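Local atomic coordinates of beta-agarase D (Zobellia galactanivorans, PDB entry 4ASM), a protein that hydrolyses the beta-1,4-linkages of agarose at random positions with retention of anomeric configuration, through the family GH16 catalytic domain described here. Residues K78-V84 with E117-I123; L245-V250 with S298-I303; F179-L185 with S206-K210; D34-F39 with A85-L91. All blocks are in the same frame, centred on the assembly; numbering follows the deposited sequence. Where two conformers were deposited one is given.

Contact 1 (K78-V84 with E117-I123); sequences KWMQNHV and ETRAGCI
Strand 77-79 runs parallel to strand 112-125 in the beta-sandwich (jelly-roll) domain of a family GH16 glycosidase, pairing Lys78 with Arg119 and Trp79 with Ala120, each at CA-CA 4.8 Å. Three backbone hydrogen bonds fix this register: Lys78 N to Thr118 O (2.8 Å), Ala120 N to Lys78 O (3.1 Å) and Met80 N to Ala120 O (2.9 Å). A type I turn, Met80 to His83, then lifts the chain out of the pairing without reversing it, and His83 lies beside Gly121 (CA-CA 4.4 Å), where a CB would clash with His83 O. On the face of Lys78 and Arg119, the Arg119 guanidinium (chi1 m) has Met80 SD 3.7 Å from NH1 and His83 CE1 3.6 Å from NH2, both over its plane; Arg119 NE and His83 NE2 hydrogen-bond to Ser96. Residues Met80 to Val84 belong to a substrate-binding stretch inferred by similarity. On the face of Trp79 and Ala120, the buried Trp79 (chi1 m) hydrogen-bonds through NE1 to Val325 and touches Glu326, another residue that probably binds substrate. Cys122 (chi1 t) covers this indole, with CB 3.7 Å from the centroid of its five-membered ring and SG 4.0 Å from that of its six-membered ring.

Contact 2 (L245-V250 with S298-I303); sequences LDNDAV and SNISVI
Leu245 lies one residue before the end of a hairpin arm in the GH16 domain, and loop 298-303 packs across the tip. Leu245 CG lies 3.9 Å from Val302 CG2, and CD2 4.3 Å from Ile303 CD1. The tight turn that follows, closed by Asp246 N to Ala249 O (2.9 Å), has Asn247 at positive phi. Asn247 O accepts from Val302 N at 2.9 Å. The closest CA pair is Asp248 with Ser301 (4.1 Å); Asp248 O accepts from Ser298 OG (2.7 Å), and its CB is 3.1 Å from Ile300 O. Val250 CG2 meets Val302 CG1 at 3.7 Å, so Val302 (chi1 m) sits between Leu245 and Val250. Two ST turns shape the loop: Ser298 OG accepts from Ile300 N (3.2 Å), Ser301 OG, also hydrogen-bonded to Asp304 N, from Ile303 N (3.0 Å). The contact joins the tip of strands 240-246 and 249-253 to the chain leaving helix 291-297; Asp246 salt-bridges Lys295 of this helix and Arg232, and strand 259-264 flanks Ser298 and Val250.

Contact 3 (F179-L185 with S206-K210); sequences FASKIHL and SWWGK
This contact builds an aromatic cluster beside the active site: His184 hydrogen-bonds through ND1 to Glu165, the proton donor by similarity. Segments 179-185 and 206-210 meet as a short antiparallel strand pair. Ile183 and Trp208 form the hydrogen-bonded pair (CA-CA 5.1 Å), with Ile183 N to Trp208 O and Trp208 N to Ile183 O both 2.8 Å; His184 and Trp207 form the non-hydrogen-bonded pair (CA-CA 4.6 Å). Leu185 N to Ser206 O (2.8 Å) continues the register. On the face of His184 and Trp207, the imidazole (chi1 t) and the six-membered ring of the indole (chi1 m) make an offset stack, centroids 4.1 Å apart and planes at 7°. His184 CB adds a CH-pi contact, 3.8 Å from the same Trp207 centroid. From the short, weakly bonded helix 177-180 before the strand, Phe179 points its ring edge at the Trp207 face, centroids 5.7 Å apart. His184 NE2 hydrogen-bonds to Pro201 O and only weakly to Ser206 OG (3.3 Å), which is hydrogen-bonded to Asp203 O. On the face of Ile183 and Trp208, Ile183 CD1 is 4.0 Å from Trp208 CZ3, and Leu185 CD1 is 3.4 Å from Trp208 CB, packing onto Val242. A water bridges Ser181 O (2.7 Å) and Lys210 N (3.0 Å). A histidine from the neighbouring strand, stacked and hydrogen-bonded to the probable acid/base glutamate, belongs to the catalytic cleft of this GH16 sandwich.

Contact 4 (D34-F39 with A85-L91); sequences DFNYTF and AVSGGNL. With CA (calcium ion), chain B.
Val86 (chi1 t) is the apolar centre: its CG1 lies 3.8 Å from Phe35 CB and 3.9 Å from the Tyr37 ring centroid, over the face, while its CB is 3.9 Å from Phe39 CB. Phe35 (chi1 m) receives Leu91 CB over its ring, 3.5 Å from the centroid. Around these side chains the backbones run antiparallel, with one bridge, Phe39 to Val86 (CA-CA 4.7 Å), bonded by Phe39 N to Val86 O (2.8 Å) and Val86 N to Phe39 O (2.9 Å). Residues Ser87 to Asn90 make a type I' turn, with Gly88 and Gly89 at positive phi. A water joins Phe35 O (2.8 Å), Tyr37 O (2.7 Å) and Gly89 N (2.8 Å). At the polar edge calcium binds Asp34 O (2.4 Å), Asn36 OD1 (2.5 Å), Gly89 O (2.4 Å) and a water (2.4 Å); Asp9 and Asp354 complete the site. The ion thereby ties loop 34-39 to the hairpin of strands 84-87 and 90-96 and to strand 350-362, against which Phe35 packs at Val353 and Ile356.

Overall arrangement
All four contacts reach one large curved sheet of the GH16 catalytic domain. Contacts 1 and 4 are neighbours, centres 17 Å apart: their segments alternate along the chain, strand 84-87 follows strand 77-79, and they touch where Ile123 and Val84 pack on Leu91 and Val84 meets Phe39. Gly89 of the calcium site lies within the stretch Met80 to Asn90, which probably binds substrate. Contacts 3 and 2 come later in the chain, in that order, with centres 20 Å apart and nearest atoms about 6 Å. Contact 2 lies across the chain's centre from contacts 1 and 4, with centres about 35 and 39 Å away. Contact 3, the most central, borders the probable proton donor.

Contact 1 (K78-V84 with E117-I123)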
# COMPACT_ATOMS: atom_id res chain seq x y z
N LYS A 78 -14.09 6.45 -7.95
CA LYS A 78 -13.88 6.63 -9.40
C LYS A 78 -12.58 7.39 -9.60
O LYS A 78 -12.50 8.60 -9.34
CB LYS A 78 -15.04 7.35 -10.08
CG LYS A 78 -14.86 7.35 -11.63
CD LYS A 78 -15.55 8.51 -12.31
CE LYS A 78 -14.79 9.83 -12.10
NZ LYS A 78 -15.33 10.93 -12.98
N TRP A 79 -11.55 6.69 -10.07
CA TRP A 79 -10.30 7.36 -10.34
C TRP A 79 -10.44 8.34 -11.50
O TRP A 79 -11.13 8.06 -12.49
CB TRP A 79 -9.18 6.36 -10.59
CG TRP A 79 -8.77 5.63 -9.37
CD1 TRP A 79 -8.60 6.13 -8.11
CD2 TRP A 79 -8.44 4.25 -9.30
NE1 TRP A 79 -8.20 5.14 -7.24
CE2 TRP A 79 -8.08 3.97 -7.95
CE3 TRP A 79 -8.39 3.22 -10.25
CZ2 TRP A 79 -7.71 2.69 -7.54
CZ3 TRP A 79 -8.01 1.96 -9.84
CH2 TRP A 79 -7.66 1.71 -8.50
N MET A 80 -9.83 9.51 -11.34
CA MET A 80 -9.98 10.61 -12.27
C MET A 80 -8.63 11.22 -12.62
O MET A 80 -7.81 11.53 -11.74
CB MET A 80 -10.90 11.69 -11.69
CG MET A 80 -11.49 12.58 -12.77
SD MET A 80 -12.68 13.70 -12.10
CE MET A 80 -12.96 14.70 -13.53
N GLN A 81 -8.39 11.40 -13.92
CA GLN A 81 -7.11 11.90 -14.40
C GLN A 81 -6.74 13.23 -13.76
O GLN A 81 -5.57 13.45 -13.42
CB GLN A 81 -7.10 12.03 -15.92
CG GLN A 81 -6.60 10.78 -16.68
CD GLN A 81 -7.46 9.54 -16.43
OE1 GLN A 81 -8.51 9.36 -17.05
NE2 GLN A 81 -7.02 8.69 -15.50
N ASN A 82 -7.72 14.12 -13.61
CA ASN A 82 -7.39 15.49 -13.18
C ASN A 82 -7.24 15.67 -11.67
O ASN A 82 -7.11 16.81 -11.19
CB ASN A 82 -8.35 16.54 -13.78
CG ASN A 82 -9.70 16.54 -13.13
OD1 ASN A 82 -10.00 15.71 -12.25
ND2 ASN A 82 -10.55 17.47 -13.54
N HIS A 83 -7.25 14.56 -10.93
CA HIS A 83 -7.03 14.59 -9.47
C HIS A 83 -5.57 14.26 -9.10
O HIS A 83 -5.30 13.69 -8.05
CB HIS A 83 -8.02 13.66 -8.75
CG HIS A 83 -9.39 14.25 -8.59
ND1 HIS A 83 -10.01 14.99 -9.59
CD2 HIS A 83 -10.21 14.29 -7.52
CE1 HIS A 83 -11.18 15.42 -9.14
NE2 HIS A 83 -11.33 15.01 -7.89
N VAL A 84 -4.65 14.66 -9.97
CA VAL A 84 -3.22 14.41 -9.85
C VAL A 84 -2.52 15.67 -10.31
O VAL A 84 -2.84 16.21 -11.36
CB VAL A 84 -2.78 13.28 -10.83
CG1 VAL A 84 -1.27 13.11 -10.80
CG2 VAL A 84 -3.49 11.95 -10.51
N GLU A 117 -20.26 8.68 -4.69
CA GLU A 117 -19.04 8.40 -5.44
C GLU A 117 -17.90 9.30 -5.00
O GLU A 117 -18.07 10.50 -4.84
CB GLU A 117 -19.27 8.57 -6.95
CG GLU A 117 -18.02 8.30 -7.76
CD GLU A 117 -18.28 8.18 -9.24
OE1 GLU A 117 -18.99 7.23 -9.65
OE2 GLU A 117 -17.76 9.02 -9.99
N THR A 118 -16.74 8.71 -4.81
CA THR A 118 -15.55 9.47 -4.42
C THR A 118 -14.58 9.49 -5.59
O THR A 118 -14.01 8.46 -5.97
CB THR A 118 -14.87 8.86 -3.20
OG1 THR A 118 -15.81 8.87 -2.11
CG2 THR A 118 -13.67 9.72 -2.81
N ARG A 119 -14.40 10.69 -6.14
CA ARG A 119 -13.45 10.87 -7.23
C ARG A 119 -12.07 10.97 -6.60
O ARG A 119 -11.91 11.61 -5.57
CB ARG A 119 -13.77 12.16 -7.99
CG ARG A 119 -15.24 12.23 -8.47
CD ARG A 119 -15.47 13.39 -9.45
NE ARG A 119 -15.00 14.68 -8.94
CZ ARG A 119 -14.98 15.81 -9.64
NH1 ARG A 119 -15.44 15.81 -10.90
NH2 ARG A 119 -14.50 16.92 -9.09
N ALA A 120 -11.07 10.34 -7.22
CA ALA A 120 -9.73 10.30 -6.61
C ALA A 120 -8.64 10.10 -7.65
O ALA A 120 -8.86 9.47 -8.66
CB ALA A 120 -9.67 9.17 -5.59
N GLY A 121 -7.44 10.55 -7.36
CA GLY A 121 -6.35 10.35 -8.31
C GLY A 121 -5.66 8.99 -8.16
O GLY A 121 -5.70 8.36 -7.10
N CYS A 122 -4.99 8.58 -9.23
CA CYS A 122 -4.24 7.33 -9.26
C CYS A 122 -3.16 7.49 -10.30
O CYS A 122 -3.47 7.92 -11.42
CB CYS A 122 -5.17 6.16 -9.64
SG CYS A 122 -4.38 4.54 -9.53
N ILE A 123 -1.92 7.15 -9.95
CA ILE A 123 -0.82 7.24 -10.91
C ILE A 123 -0.03 5.95 -10.92
O ILE A 123 -0.01 5.21 -9.93
CB ILE A 123 0.12 8.44 -10.62
CG1 ILE A 123 0.95 8.20 -9.36
CG2 ILE A 123 -0.68 9.73 -10.53
CD1 ILE A 123 1.95 9.33 -9.09

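Contact 2 (L245-V250 with S298-I303)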
# COMPACT_ATOMS: atom_id res chain seq x y z
N LEU A 245 8.30 -9.92 6.87
CA LEU A 245 7.63 -11.15 6.46
C LEU A 245 8.68 -11.99 5.79
O LEU A 245 9.37 -11.53 4.86
CB LEU A 245 6.48 -10.90 5.48
CG LEU A 245 5.10 -10.98 6.10
CD1 LEU A 245 4.94 -9.78 7.00
CD2 LEU A 245 4.00 -11.03 5.09
N ASP A 246 8.87 -13.21 6.26
CA ASP A 246 9.91 -14.06 5.68
C ASP A 246 9.37 -15.46 5.52
O ASP A 246 9.46 -16.30 6.44
CB ASP A 246 11.18 -14.02 6.54
CG ASP A 246 12.36 -14.70 5.87
OD1 ASP A 246 12.13 -15.67 5.10
OD2 ASP A 246 13.52 -14.27 6.11
N ASN A 247 8.81 -15.70 4.32
CA ASN A 247 8.29 -17.01 3.90
C ASN A 247 7.05 -17.48 4.69
O ASN A 247 5.93 -17.46 4.16
CB ASN A 247 9.41 -18.08 3.90
CG ASN A 247 8.98 -19.37 3.25
OD1 ASN A 247 9.20 -20.46 3.80
ND2 ASN A 247 8.37 -19.27 2.08
N ASP A 248 7.25 -17.90 5.94
CA ASP A 248 6.18 -18.48 6.75
C ASP A 248 6.18 -17.94 8.18
O ASP A 248 5.52 -18.49 9.06
CB ASP A 248 6.22 -20.02 6.75
CG ASP A 248 7.56 -20.58 7.16
OD1 ASP A 248 8.47 -19.81 7.53
OD2 ASP A 248 7.71 -21.83 7.09
N ALA A 249 6.90 -16.83 8.38
CA ALA A 249 7.07 -16.23 9.70
C ALA A 249 7.07 -14.72 9.61
O ALA A 249 7.35 -14.14 8.54
CB ALA A 249 8.39 -16.71 10.31
N VAL A 250 6.80 -14.09 10.74
CA VAL A 250 6.64 -12.65 10.81
C VAL A 250 7.38 -12.15 12.04
O VAL A 250 7.43 -12.83 13.07
CB VAL A 250 5.14 -12.30 10.96
CG1 VAL A 250 4.93 -10.83 11.03
CG2 VAL A 250 4.33 -12.87 9.78
N SER A 298 6.78 -22.86 11.85
CA SER A 298 5.66 -22.62 10.96
C SER A 298 5.56 -23.62 9.82
O SER A 298 6.57 -24.05 9.25
CB SER A 298 5.75 -21.22 10.37
OG SER A 298 4.59 -20.99 9.59
N ASN A 299 4.32 -23.96 9.49
CA ASN A 299 4.03 -24.80 8.34
C ASN A 299 3.03 -24.14 7.40
O ASN A 299 2.40 -24.81 6.58
CB ASN A 299 3.47 -26.15 8.81
CG ASN A 299 4.52 -27.02 9.46
OD1 ASN A 299 4.96 -27.99 8.86
ND2 ASN A 299 4.94 -26.67 10.68
N ILE A 300 2.92 -22.82 7.50
CA ILE A 300 1.91 -22.09 6.74
C ILE A 300 2.56 -20.84 6.18
O ILE A 300 3.17 -20.07 6.91
CB ILE A 300 0.72 -21.68 7.64
CG1 ILE A 300 0.01 -22.93 8.17
CG2 ILE A 300 -0.25 -20.75 6.89
CD1 ILE A 300 -0.90 -22.68 9.34
N SER A 301 2.43 -20.62 4.88
CA SER A 301 3.00 -19.43 4.26
C SER A 301 2.33 -18.16 4.75
O SER A 301 1.12 -18.12 4.95
CB SER A 301 2.88 -19.53 2.74
OG SER A 301 3.37 -18.36 2.12
N VAL A 302 3.14 -17.11 4.94
CA VAL A 302 2.61 -15.78 5.22
C VAL A 302 2.57 -14.94 3.94
O VAL A 302 2.12 -13.80 3.96
CB VAL A 302 3.40 -15.05 6.34
CG1 VAL A 302 3.23 -15.76 7.68
CG2 VAL A 302 4.88 -14.89 5.99
N ILE A 303 3.06 -15.51 2.84
CA ILE A 303 2.98 -14.87 1.52
C ILE A 303 1.72 -15.31 0.78
O ILE A 303 0.90 -14.48 0.39
CB ILE A 303 4.24 -15.18 0.65
CG1 ILE A 303 5.55 -14.75 1.34
CG2 ILE A 303 4.12 -14.53 -0.76
CD1 ILE A 303 5.64 -13.30 1.78
O HOH W 1 5.83 -18.97 1.18

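Contact 3 (F179-L185 with S206-K210)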
# COMPACT_ATOMS: atom_id res chain seq x y z
N PHE A 179 -9.04 2.72 13.22
CA PHE A 179 -8.10 2.51 12.11
C PHE A 179 -7.10 3.64 11.95
O PHE A 179 -6.00 3.41 11.46
CB PHE A 179 -8.85 2.25 10.79
CG PHE A 179 -9.70 1.03 10.86
CD1 PHE A 179 -9.11 -0.24 10.83
CD2 PHE A 179 -11.07 1.13 11.05
CE1 PHE A 179 -9.91 -1.39 10.94
CE2 PHE A 179 -11.86 -0.01 11.16
CZ PHE A 179 -11.26 -1.27 11.10
N ALA A 180 -7.47 4.85 12.39
CA ALA A 180 -6.61 6.02 12.18
C ALA A 180 -5.25 5.92 12.86
O ALA A 180 -4.29 6.56 12.42
CB ALA A 180 -7.35 7.30 12.60
N SER A 181 -5.16 5.14 13.94
CA SER A 181 -3.92 4.97 14.68
C SER A 181 -2.98 3.93 14.07
O SER A 181 -1.88 3.72 14.58
CB SER A 181 -4.20 4.60 16.14
OG SER A 181 -4.84 3.35 16.18
N LYS A 182 -3.39 3.29 12.97
CA LYS A 182 -2.61 2.18 12.42
C LYS A 182 -2.20 2.40 10.96
O LYS A 182 -2.84 3.15 10.21
CB LYS A 182 -3.42 0.87 12.52
CG LYS A 182 -3.83 0.52 13.97
CD LYS A 182 -2.59 0.30 14.88
CE LYS A 182 -2.91 -0.29 16.27
NZ LYS A 182 -3.58 0.71 17.13
N ILE A 183 -1.10 1.75 10.58
CA ILE A 183 -0.71 1.66 9.18
C ILE A 183 -0.75 0.20 8.83
O ILE A 183 -0.13 -0.63 9.50
CB ILE A 183 0.72 2.23 8.88
CG1 ILE A 183 0.86 3.66 9.41
CG2 ILE A 183 1.04 2.11 7.35
CD1 ILE A 183 2.24 4.26 9.22
N HIS A 184 -1.54 -0.15 7.81
CA HIS A 184 -1.56 -1.53 7.36
C HIS A 184 -0.33 -1.85 6.53
O HIS A 184 -0.13 -1.25 5.47
CB HIS A 184 -2.84 -1.84 6.57
CG HIS A 184 -3.10 -3.30 6.40
ND1 HIS A 184 -3.76 -3.81 5.30
CD2 HIS A 184 -2.77 -4.37 7.16
CE1 HIS A 184 -3.86 -5.12 5.41
NE2 HIS A 184 -3.25 -5.49 6.52
N LEU A 185 0.49 -2.77 7.04
CA LEU A 185 1.73 -3.19 6.37
C LEU A 185 1.36 -4.49 5.67
O LEU A 185 1.08 -5.51 6.32
CB LEU A 185 2.88 -3.37 7.37
CG LEU A 185 3.12 -2.14 8.26
CD1 LEU A 185 4.19 -2.48 9.27
CD2 LEU A 185 3.53 -0.97 7.38
N SER A 206 -0.20 -6.81 11.63
CA SER A 206 -0.07 -6.14 10.33
C SER A 206 -0.66 -4.74 10.36
O SER A 206 -0.41 -3.93 9.46
CB SER A 206 -0.69 -6.96 9.19
OG SER A 206 -2.10 -6.95 9.22
N TRP A 207 -1.47 -4.46 11.37
CA TRP A 207 -2.01 -3.12 11.60
C TRP A 207 -1.06 -2.47 12.61
O TRP A 207 -1.23 -2.58 13.83
CB TRP A 207 -3.47 -3.21 12.06
CG TRP A 207 -4.33 -3.73 10.95
CD1 TRP A 207 -4.58 -5.06 10.64
CD2 TRP A 207 -5.00 -2.96 9.95
NE1 TRP A 207 -5.37 -5.14 9.53
CE2 TRP A 207 -5.65 -3.87 9.08
CE3 TRP A 207 -5.13 -1.58 9.70
CZ2 TRP A 207 -6.42 -3.46 7.99
CZ3 TRP A 207 -5.90 -1.16 8.60
CH2 TRP A 207 -6.54 -2.11 7.77
N TRP A 208 -0.02 -1.84 12.07
CA TRP A 208 1.10 -1.40 12.87
C TRP A 208 0.86 -0.03 13.49
O TRP A 208 0.31 0.88 12.86
CB TRP A 208 2.37 -1.39 11.99
CG TRP A 208 3.52 -0.87 12.75
CD1 TRP A 208 4.31 -1.56 13.63
CD2 TRP A 208 3.98 0.48 12.76
NE1 TRP A 208 5.25 -0.72 14.17
CE2 TRP A 208 5.07 0.54 13.66
CE3 TRP A 208 3.58 1.65 12.09
CZ2 TRP A 208 5.77 1.73 13.92
CZ3 TRP A 208 4.28 2.83 12.34
CH2 TRP A 208 5.36 2.86 13.25
N GLY A 209 1.29 0.14 14.73
CA GLY A 209 1.16 1.43 15.40
C GLY A 209 2.29 1.66 16.39
O GLY A 209 3.23 0.86 16.50
N LYS A 210 2.21 2.79 17.09
CA LYS A 210 3.27 3.25 17.97
C LYS A 210 2.62 3.99 19.12
O LYS A 210 1.77 4.83 18.91
CB LYS A 210 4.14 4.22 17.18
CG LYS A 210 5.38 4.70 17.83
CD LYS A 210 6.19 5.45 16.79
CE LYS A 210 7.14 6.43 17.41
NZ LYS A 210 7.46 7.52 16.44
O HOH W 2 -0.37 4.24 16.74

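Contact 4 (D34-F39 with A85-L91)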
# COMPACT_ATOMS: atom_id res chain seq x y z
N ASP A 34 11.69 13.30 -6.79
CA ASP A 34 11.45 14.19 -5.65
C ASP A 34 10.43 15.32 -5.90
O ASP A 34 10.29 16.23 -5.07
CB ASP A 34 12.74 14.68 -4.94
CG ASP A 34 13.68 15.46 -5.84
OD1 ASP A 34 13.36 15.66 -7.03
OD2 ASP A 34 14.76 15.86 -5.31
N PHE A 35 9.72 15.23 -7.03
CA PHE A 35 8.48 16.01 -7.28
C PHE A 35 8.62 17.52 -7.10
O PHE A 35 7.73 18.16 -6.55
CB PHE A 35 7.35 15.51 -6.36
CG PHE A 35 6.93 14.08 -6.61
CD1 PHE A 35 6.42 13.72 -7.85
CD2 PHE A 35 7.01 13.10 -5.60
CE1 PHE A 35 6.01 12.41 -8.10
CE2 PHE A 35 6.59 11.79 -5.85
CZ PHE A 35 6.10 11.44 -7.09
N ASN A 36 9.70 18.10 -7.63
CA ASN A 36 9.95 19.53 -7.40
C ASN A 36 9.62 20.43 -8.60
O ASN A 36 9.80 21.66 -8.56
CB ASN A 36 11.36 19.72 -6.84
CG ASN A 36 11.49 19.13 -5.43
OD1 ASN A 36 10.48 19.00 -4.70
ND2 ASN A 36 12.70 18.74 -5.06
N TYR A 37 9.05 19.80 -9.61
CA TYR A 37 8.67 20.43 -10.85
C TYR A 37 7.18 20.75 -10.84
O TYR A 37 6.48 20.49 -9.84
CB TYR A 37 9.02 19.48 -12.01
CG TYR A 37 8.45 18.07 -11.87
CD1 TYR A 37 9.15 17.09 -11.15
CD2 TYR A 37 7.24 17.73 -12.45
CE1 TYR A 37 8.62 15.79 -11.02
CE2 TYR A 37 6.71 16.46 -12.31
CZ TYR A 37 7.41 15.50 -11.61
OH TYR A 37 6.88 14.23 -11.49
N THR A 38 6.69 21.33 -11.93
CA THR A 38 5.28 21.62 -12.09
C THR A 38 4.66 20.64 -13.07
O THR A 38 5.18 20.43 -14.17
CB THR A 38 5.06 23.10 -12.55
OG1 THR A 38 5.51 23.97 -11.51
CG2 THR A 38 3.59 23.37 -12.84
N PHE A 39 3.58 19.99 -12.63
CA PHE A 39 2.69 19.27 -13.51
C PHE A 39 1.29 19.75 -13.16
O PHE A 39 0.79 19.47 -12.07
CB PHE A 39 2.82 17.75 -13.33
CG PHE A 39 1.71 16.97 -14.00
CD1 PHE A 39 1.46 17.12 -15.36
CD2 PHE A 39 0.90 16.11 -13.26
CE1 PHE A 39 0.43 16.43 -15.98
CE2 PHE A 39 -0.15 15.43 -13.86
CZ PHE A 39 -0.39 15.58 -15.24
N ALA A 85 -1.58 16.16 -9.50
CA ALA A 85 -0.74 17.29 -9.91
C ALA A 85 0.61 17.20 -9.20
O ALA A 85 0.77 16.48 -8.21
CB ALA A 85 -1.42 18.60 -9.57
N VAL A 86 1.60 17.93 -9.72
CA VAL A 86 2.85 18.08 -8.99
C VAL A 86 3.06 19.58 -8.87
O VAL A 86 3.01 20.29 -9.88
CB VAL A 86 4.05 17.38 -9.70
CG1 VAL A 86 5.33 17.49 -8.87
CG2 VAL A 86 3.70 15.91 -9.94
N SER A 87 3.26 20.05 -7.64
CA SER A 87 3.49 21.48 -7.37
C SER A 87 3.89 21.69 -5.93
O SER A 87 3.56 20.88 -5.06
CB SER A 87 2.26 22.34 -7.71
OG SER A 87 1.16 21.95 -6.92
N GLY A 88 4.66 22.75 -5.68
CA GLY A 88 5.01 23.11 -4.30
C GLY A 88 5.96 22.12 -3.66
O GLY A 88 6.11 22.08 -2.43
N GLY A 89 6.62 21.32 -4.49
CA GLY A 89 7.57 20.31 -4.02
C GLY A 89 6.96 18.93 -3.76
O GLY A 89 7.66 18.03 -3.33
N ASN A 90 5.67 18.79 -4.02
CA ASN A 90 4.98 17.53 -3.72
C ASN A 90 4.18 17.02 -4.90
O ASN A 90 3.58 17.81 -5.64
CB ASN A 90 3.97 17.71 -2.58
CG ASN A 90 4.59 18.16 -1.28
OD1 ASN A 90 5.38 17.44 -0.66
ND2 ASN A 90 4.20 19.36 -0.82
N LEU A 91 4.10 15.69 -5.02
CA LEU A 91 2.97 15.09 -5.72
C LEU A 91 1.70 15.35 -4.90
O LEU A 91 1.71 15.14 -3.67
CB LEU A 91 3.21 13.58 -5.86
CG LEU A 91 2.06 12.72 -6.38
CD1 LEU A 91 1.76 12.98 -7.88
CD2 LEU A 91 2.34 11.24 -6.11
CA CA B . 9.88 17.29 -3.00
O HOH W 3 6.55 20.61 -7.16
O HOH W 4 10.08 19.42 -1.87